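Local coordinates for protein AtFKBP42 (Arabidopsis thaliana, PDB 2F4E) that probably catalyses the cis-trans isomerization of proline imidic peptide bonds and takes part in the regulation of ABC transporters, at residues I95-G100 and G108-V113; V51-I56 and A114-G119. All blocks are in the same frame, centred on the assembly; numbering follows the deposited sequence.

Contact 1: residues I95-G100 and G108-V113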
ATOM      1  N   ILE A  95       9.996   3.471   3.505  1.00 35.41           N
ATOM      2  CA  ILE A  95       9.391   4.108   4.660  1.00 38.86           C
ATOM      3  C   ILE A  95       9.187   3.172   5.825  1.00 38.35           C
ATOM      4  O   ILE A  95       9.284   1.950   5.702  1.00 38.90           O
ATOM      5  CB  ILE A  95       8.015   4.744   4.332  1.00 36.82           C
ATOM      6  CG1 ILE A  95       7.051   3.678   3.808  1.00 37.63           C
ATOM      7  CG2 ILE A  95       8.196   5.874   3.331  1.00 39.49           C
ATOM      8  CD1 ILE A  95       5.590   4.088   3.857  1.00 31.41           C
ATOM      9  N   GLU A  96       8.918   3.777   6.971  1.00 39.39           N
ATOM     10  CA  GLU A  96       8.651   3.046   8.194  1.00 39.82           C
ATOM     11  C   GLU A  96       7.200   3.336   8.503  1.00 38.44           C
ATOM     12  O   GLU A  96       6.830   4.480   8.726  1.00 38.83           O
ATOM     13  CB  GLU A  96       9.525   3.560   9.332  1.00 43.19           C
ATOM     14  CG  GLU A  96       9.280   2.882  10.664  1.00 47.97           C
ATOM     15  CD  GLU A  96      10.252   3.346  11.735  1.00 51.63           C
ATOM     16  OE1 GLU A  96      11.417   3.638  11.388  1.00 55.01           O
ATOM     17  OE2 GLU A  96       9.849   3.431  12.916  1.00 53.71           O
ATOM     18  N   LEU A  97       6.381   2.299   8.498  1.00 38.80           N
ATOM     19  CA  LEU A  97       4.961   2.443   8.763  1.00 37.58           C
ATOM     20  C   LEU A  97       4.589   1.688  10.035  1.00 40.34           C
ATOM     21  O   LEU A  97       4.722   0.461  10.098  1.00 41.30           O
ATOM     22  CB  LEU A  97       4.173   1.877   7.584  1.00 36.95           C
ATOM     23  CG  LEU A  97       2.646   1.921   7.660  1.00 40.70           C
ATOM     24  CD1 LEU A  97       2.159   3.341   7.446  1.00 43.22           C
ATOM     25  CD2 LEU A  97       2.066   1.020   6.590  1.00 41.11           C
ATOM     26  N   VAL A  98       4.134   2.416  11.049  1.00 39.84           N
ATOM     27  CA  VAL A  98       3.738   1.771  12.296  1.00 40.92           C
ATOM     28  C   VAL A  98       2.232   1.524  12.256  1.00 42.20           C
ATOM     29  O   VAL A  98       1.430   2.453  12.352  1.00 44.17           O
ATOM     30  CB  VAL A  98       4.096   2.634  13.535  1.00 40.14           C
ATOM     31  CG1 VAL A  98       3.633   1.949  14.805  1.00 38.93           C
ATOM     32  CG2 VAL A  98       5.600   2.861  13.595  1.00 39.03           C
ATOM     33  N   LEU A  99       1.858   0.266  12.072  1.00 43.29           N
ATOM     34  CA  LEU A  99       0.458  -0.119  12.016  1.00 43.82           C
ATOM     35  C   LEU A  99      -0.299   0.370  13.249  1.00 46.62           C
ATOM     36  O   LEU A  99       0.115   0.116  14.384  1.00 46.30           O
ATOM     37  CB  LEU A  99       0.363  -1.635  11.914  1.00 42.79           C
ATOM     38  CG  LEU A  99       0.899  -2.157  10.584  1.00 41.99           C
ATOM     39  CD1 LEU A  99       1.179  -3.662  10.651  1.00 42.12           C
ATOM     40  CD2 LEU A  99      -0.108  -1.835   9.508  1.00 41.52           C
ATOM     41  N   GLY A 100      -1.407   1.073  13.020  1.00 48.39           N
ATOM     42  CA  GLY A 100      -2.194   1.592  14.120  1.00 48.38           C
ATOM     43  C   GLY A 100      -1.876   3.055  14.380  1.00 50.01           C
ATOM     44  O   GLY A 100      -2.611   3.745  15.083  1.00 49.92           O
ATOM     45  N   GLY A 108      -5.618   3.032   3.908  1.00 31.94           N
ATOM     46  CA  GLY A 108      -5.853   1.897   3.032  1.00 28.81           C
ATOM     47  C   GLY A 108      -4.607   1.055   2.841  1.00 27.32           C
ATOM     48  O   GLY A 108      -4.658  -0.174   2.918  1.00 26.97           O
ATOM     49  N   LEU A 109      -3.484   1.714   2.589  1.00 27.61           N
ATOM     50  CA  LEU A 109      -2.232   1.006   2.394  1.00 29.00           C
ATOM     51  C   LEU A 109      -1.931   0.133   3.606  1.00 29.24           C
ATOM     52  O   LEU A 109      -1.595  -1.034   3.449  1.00 30.80           O
ATOM     53  CB  LEU A 109      -1.092   2.002   2.160  1.00 28.24           C
ATOM     54  CG  LEU A 109       0.342   1.469   2.067  1.00 28.18           C
ATOM     55  CD1 LEU A 109       0.446   0.424   0.982  1.00 28.27           C
ATOM     56  CD2 LEU A 109       1.290   2.611   1.800  1.00 22.28           C
ATOM     57  N   ALA A 110      -2.063   0.709   4.804  1.00 29.96           N
ATOM     58  CA  ALA A 110      -1.814  -0.002   6.059  1.00 31.61           C
ATOM     59  C   ALA A 110      -2.629  -1.292   6.130  1.00 32.02           C
ATOM     60  O   ALA A 110      -2.107  -2.352   6.484  1.00 31.43           O
ATOM     61  CB  ALA A 110      -2.155   0.888   7.233  1.00 26.88           C
ATOM     62  N   ILE A 111      -3.908  -1.199   5.780  1.00 32.57           N
ATOM     63  CA  ILE A 111      -4.785  -2.359   5.788  1.00 34.58           C
ATOM     64  C   ILE A 111      -4.233  -3.441   4.863  1.00 36.02           C
ATOM     65  O   ILE A 111      -4.275  -4.627   5.187  1.00 38.13           O
ATOM     66  CB  ILE A 111      -6.211  -1.961   5.359  1.00 34.22           C
ATOM     67  CG1 ILE A 111      -6.865  -1.127   6.472  1.00 35.38           C
ATOM     68  CG2 ILE A 111      -7.022  -3.201   5.054  1.00 35.25           C
ATOM     69  CD1 ILE A 111      -8.167  -0.479   6.088  1.00 33.26           C
ATOM     70  N   GLY A 112      -3.695  -3.024   3.724  1.00 35.84           N
ATOM     71  CA  GLY A 112      -3.133  -3.980   2.795  1.00 33.88           C
ATOM     72  C   GLY A 112      -1.876  -4.581   3.372  1.00 33.01           C
ATOM     73  O   GLY A 112      -1.727  -5.795   3.366  1.00 33.76           O
ATOM     74  N   VAL A 113      -0.983  -3.731   3.876  1.00 31.35           N
ATOM     75  CA  VAL A 113       0.281  -4.165   4.465  1.00 32.30           C
ATOM     76  C   VAL A 113       0.058  -5.182   5.567  1.00 34.45           C
ATOM     77  O   VAL A 113       0.775  -6.174   5.665  1.00 35.24           O
ATOM     78  CB  VAL A 113       1.069  -2.955   5.052  1.00 28.46           C
ATOM     79  CG1 VAL A 113       2.165  -3.441   5.959  1.00 27.98           C
ATOM     80  CG2 VAL A 113       1.664  -2.116   3.924  1.00 30.52           C
TER
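Strand 95-98 and the loop that leaves it run beside the short helix 107-113, with the backbones closest at L99 and A110, whose CA atoms lie 6.4 Å apart. This is the FKBP fold, in which a curved antiparallel sheet wraps around one short helix; here the sheet side is strand 95-98, paired with strand 69-78. The side-chain packing is apolar and is carried by L97, L99, A110 and V113, all buried. In L97, CG anti to the backbone N (chi1 180°) sends the branch toward the helix, and chi2 of 74° sets the two methyls, with CD2 4.0 Å from A110 CA. The same methyl lies alongside V113 CG2 at 4.1 Å, the two side chains passing in opposite directions. A110 CB is met by both leucines, L97 CD2 standing 4.3 Å from it. L106 and E102, in the chain leading into the helix, also touch L97, and P64 and C70 pack against L99. From the loop end, L99 CD2 reaches A110 CB at 4.1 Å and touches a backbone oxygen, A110 O, at 3.7 Å.

Contact 2: residues V51-I56 and A114-G119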
ATOM      1  N   VAL A  51     -10.821  -1.964   0.274  1.00 41.73           N
ATOM      2  CA  VAL A  51      -9.458  -2.434   0.070  1.00 36.97           C
ATOM      3  C   VAL A  51      -9.416  -3.856  -0.470  1.00 37.38           C
ATOM      4  O   VAL A  51     -10.105  -4.738   0.036  1.00 36.39           O
ATOM      5  CB  VAL A  51      -8.641  -2.402   1.384  1.00 39.01           C
ATOM      6  CG1 VAL A  51      -7.208  -2.824   1.112  1.00 40.14           C
ATOM      7  CG2 VAL A  51      -8.661  -1.017   1.996  1.00 35.87           C
ATOM      8  N   SER A  52      -8.609  -4.070  -1.505  1.00 35.54           N
ATOM      9  CA  SER A  52      -8.448  -5.397  -2.101  1.00 37.52           C
ATOM     10  C   SER A  52      -7.000  -5.579  -2.547  1.00 37.27           C
ATOM     11  O   SER A  52      -6.283  -4.592  -2.737  1.00 37.38           O
ATOM     12  CB  SER A  52      -9.418  -5.578  -3.275  1.00 36.20           C
ATOM     13  OG  SER A  52      -9.192  -4.608  -4.279  1.00 39.04           O
ATOM     14  N   LYS A  53      -6.574  -6.827  -2.736  1.00 37.66           N
ATOM     15  CA  LYS A  53      -5.175  -7.094  -3.088  1.00 36.94           C
ATOM     16  C   LYS A  53      -4.910  -8.237  -4.065  1.00 36.94           C
ATOM     17  O   LYS A  53      -5.642  -9.217  -4.124  1.00 40.03           O
ATOM     18  CB  LYS A  53      -4.384  -7.395  -1.816  1.00 36.75           C
ATOM     19  CG  LYS A  53      -2.916  -7.721  -2.043  1.00 35.32           C
ATOM     20  CD  LYS A  53      -2.188  -8.100  -0.757  1.00 36.46           C
ATOM     21  CE  LYS A  53      -2.662  -9.429  -0.222  1.00 35.94           C
ATOM     22  NZ  LYS A  53      -1.948  -9.798   1.014  1.00 41.41           N
ATOM     23  N   GLN A  54      -3.826  -8.096  -4.816  1.00 36.56           N
ATOM     24  CA  GLN A  54      -3.357  -9.091  -5.780  1.00 38.86           C
ATOM     25  C   GLN A  54      -1.878  -9.305  -5.460  1.00 40.23           C
ATOM     26  O   GLN A  54      -1.098  -8.359  -5.507  1.00 39.17           O
ATOM     27  CB  GLN A  54      -3.445  -8.559  -7.205  1.00 41.55           C
ATOM     28  CG  GLN A  54      -4.820  -8.280  -7.751  1.00 43.24           C
ATOM     29  CD  GLN A  54      -4.759  -7.878  -9.220  1.00 45.38           C
ATOM     30  OE1 GLN A  54      -4.206  -6.837  -9.575  1.00 44.07           O
ATOM     31  NE2 GLN A  54      -5.313  -8.716 -10.079  1.00 46.62           N
ATOM     32  N   ILE A  55      -1.486 -10.538  -5.163  1.00 39.72           N
ATOM     33  CA  ILE A  55      -0.094 -10.831  -4.835  1.00 41.01           C
ATOM     34  C   ILE A  55       0.757 -11.051  -6.079  1.00 43.44           C
ATOM     35  O   ILE A  55       0.389 -11.804  -6.980  1.00 44.69           O
ATOM     36  CB  ILE A  55       0.010 -12.075  -3.919  1.00 39.85           C
ATOM     37  CG1 ILE A  55      -0.626 -11.766  -2.564  1.00 40.68           C
ATOM     38  CG2 ILE A  55       1.453 -12.478  -3.740  1.00 39.57           C
ATOM     39  CD1 ILE A  55      -0.719 -12.975  -1.633  1.00 44.17           C
ATOM     40  N   ILE A  56       1.901 -10.378  -6.116  1.00 43.86           N
ATOM     41  CA  ILE A  56       2.829 -10.475  -7.238  1.00 43.66           C
ATOM     42  C   ILE A  56       3.883 -11.527  -6.919  1.00 46.02           C
ATOM     43  O   ILE A  56       4.175 -12.412  -7.726  1.00 45.86           O
ATOM     44  CB  ILE A  56       3.550  -9.126  -7.470  1.00 42.48           C
ATOM     45  CG1 ILE A  56       2.553  -8.085  -7.974  1.00 40.47           C
ATOM     46  CG2 ILE A  56       4.742  -9.315  -8.425  1.00 40.78           C
ATOM     47  CD1 ILE A  56       3.165  -6.722  -8.249  1.00 37.55           C
ATOM     48  N   ALA A 114      -0.942  -4.919   6.397  1.00 35.36           N
ATOM     49  CA  ALA A 114      -1.268  -5.800   7.510  1.00 37.10           C
ATOM     50  C   ALA A 114      -1.561  -7.222   7.050  1.00 37.60           C
ATOM     51  O   ALA A 114      -1.539  -8.147   7.857  1.00 40.24           O
ATOM     52  CB  ALA A 114      -2.474  -5.242   8.294  1.00 35.28           C
ATOM     53  N   SER A 115      -1.823  -7.398   5.759  1.00 36.40           N
ATOM     54  CA  SER A 115      -2.151  -8.716   5.227  1.00 34.44           C
ATOM     55  C   SER A 115      -0.971  -9.345   4.510  1.00 35.20           C
ATOM     56  O   SER A 115      -1.075 -10.444   3.977  1.00 33.30           O
ATOM     57  CB  SER A 115      -3.321  -8.600   4.248  1.00 37.83           C
ATOM     58  OG  SER A 115      -2.859  -8.221   2.963  1.00 35.90           O
ATOM     59  N   MET A 116       0.156  -8.653   4.504  1.00 33.57           N
ATOM     60  CA  MET A 116       1.327  -9.146   3.807  1.00 36.17           C
ATOM     61  C   MET A 116       2.381  -9.822   4.676  1.00 38.93           C
ATOM     62  O   MET A 116       2.482  -9.585   5.882  1.00 40.13           O
ATOM     63  CB  MET A 116       1.970  -7.991   3.028  1.00 35.85           C
ATOM     64  CG  MET A 116       1.083  -7.387   1.956  1.00 37.10           C
ATOM     65  SD  MET A 116       1.790  -5.932   1.182  1.00 33.52           S
ATOM     66  CE  MET A 116       2.714  -6.666  -0.111  1.00 33.00           C
ATOM     67  N   LYS A 117       3.171 -10.671   4.034  1.00 39.80           N
ATOM     68  CA  LYS A 117       4.251 -11.381   4.698  1.00 39.66           C
ATOM     69  C   LYS A 117       5.496 -10.606   4.334  1.00 38.95           C
ATOM     70  O   LYS A 117       5.451  -9.738   3.472  1.00 36.30           O
ATOM     71  CB  LYS A 117       4.383 -12.811   4.174  1.00 39.19           C
ATOM     72  CG  LYS A 117       3.201 -13.690   4.483  1.00 44.75           C
ATOM     73  CD  LYS A 117       3.478 -15.146   4.132  1.00 48.22           C
ATOM     74  CE  LYS A 117       2.315 -16.013   4.552  1.00 49.98           C
ATOM     75  NZ  LYS A 117       2.034 -15.819   6.003  1.00 52.01           N
ATOM     76  N   SER A 118       6.608 -10.916   4.982  1.00 39.51           N
ATOM     77  CA  SER A 118       7.852 -10.218   4.708  1.00 40.55           C
ATOM     78  C   SER A 118       8.405 -10.623   3.358  1.00 40.10           C
ATOM     79  O   SER A 118       8.447 -11.813   3.034  1.00 40.35           O
ATOM     80  CB  SER A 118       8.883 -10.532   5.788  1.00 40.77           C
ATOM     81  OG  SER A 118      10.118  -9.912   5.469  1.00 46.30           O
ATOM     82  N   GLY A 119       8.833  -9.633   2.579  1.00 38.16           N
ATOM     83  CA  GLY A 119       9.380  -9.909   1.265  1.00 36.75           C
ATOM     84  C   GLY A 119       8.304 -10.031   0.203  1.00 37.80           C
ATOM     85  O   GLY A 119       8.598 -10.223  -0.983  1.00 38.13           O
TER
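K53 and S115 meet through one hydrogen bond, from K53 NZ to S115 OG at 2.7 Å. The lysine comes in from strand 51-55 and the serine stands in the loop just past the end of helix 107-113. The lysine starts out straight, with CG anti to the backbone N, then bends at chi3 (69°), which turns CE and NZ onto the hydroxyl; CE lies 3.4 Å from S115 OG. S115 O is 3.2 Å from K53 NZ, but at an angle too poor for a bond. Beyond the serine, M116 CG lies 4.0 Å from K53 NZ and adds an apolar neighbour to the ammonium. The next shell fixes both partners. S115 OG is hydrogen-bonded to the carbonyl of G112 in the last turn of the helix, which ties the hydroxyl to that helix end. L47 of the adjacent strand packs against both K53 and S115, while M116 is set against A122, V153 and V155 of the sheet. An alanine in place of K53 would probably leave S115 OG without its donor from the strand and open a gap between strand and loop. E120 OE2 forms only a long, weak ion pair with K53 NZ, so the charge of this buried lysine is likely to be eased partly by dipoles: the serine oxygen, which accepts from NZ while donating to G112 O, and the nearby carbonyl end of the helix, both of which would favour the protonated amine.

Contact 1 and contact 2 hold helix 107-113 and the loop after it against different parts of one sheet, with centres 11 Å apart. Along the chain, contact 1 is nested within the much longer loop that contact 2 closes. They meet directly at V51, whose CG1 packs 4.0 Å from I111 CG2 and 4.1 Å from G108 O, on residues of the helix not used by the leucines of strand 95-98. In FKBP domains this helix borders the proline-binding pocket, and L109 probably occupies the position where many relatives carry the pocket-floor tryptophan. Contact 1 lies beside it; contact 2 is at the far helix end, S115 OG 10.2 Å from L109 CG.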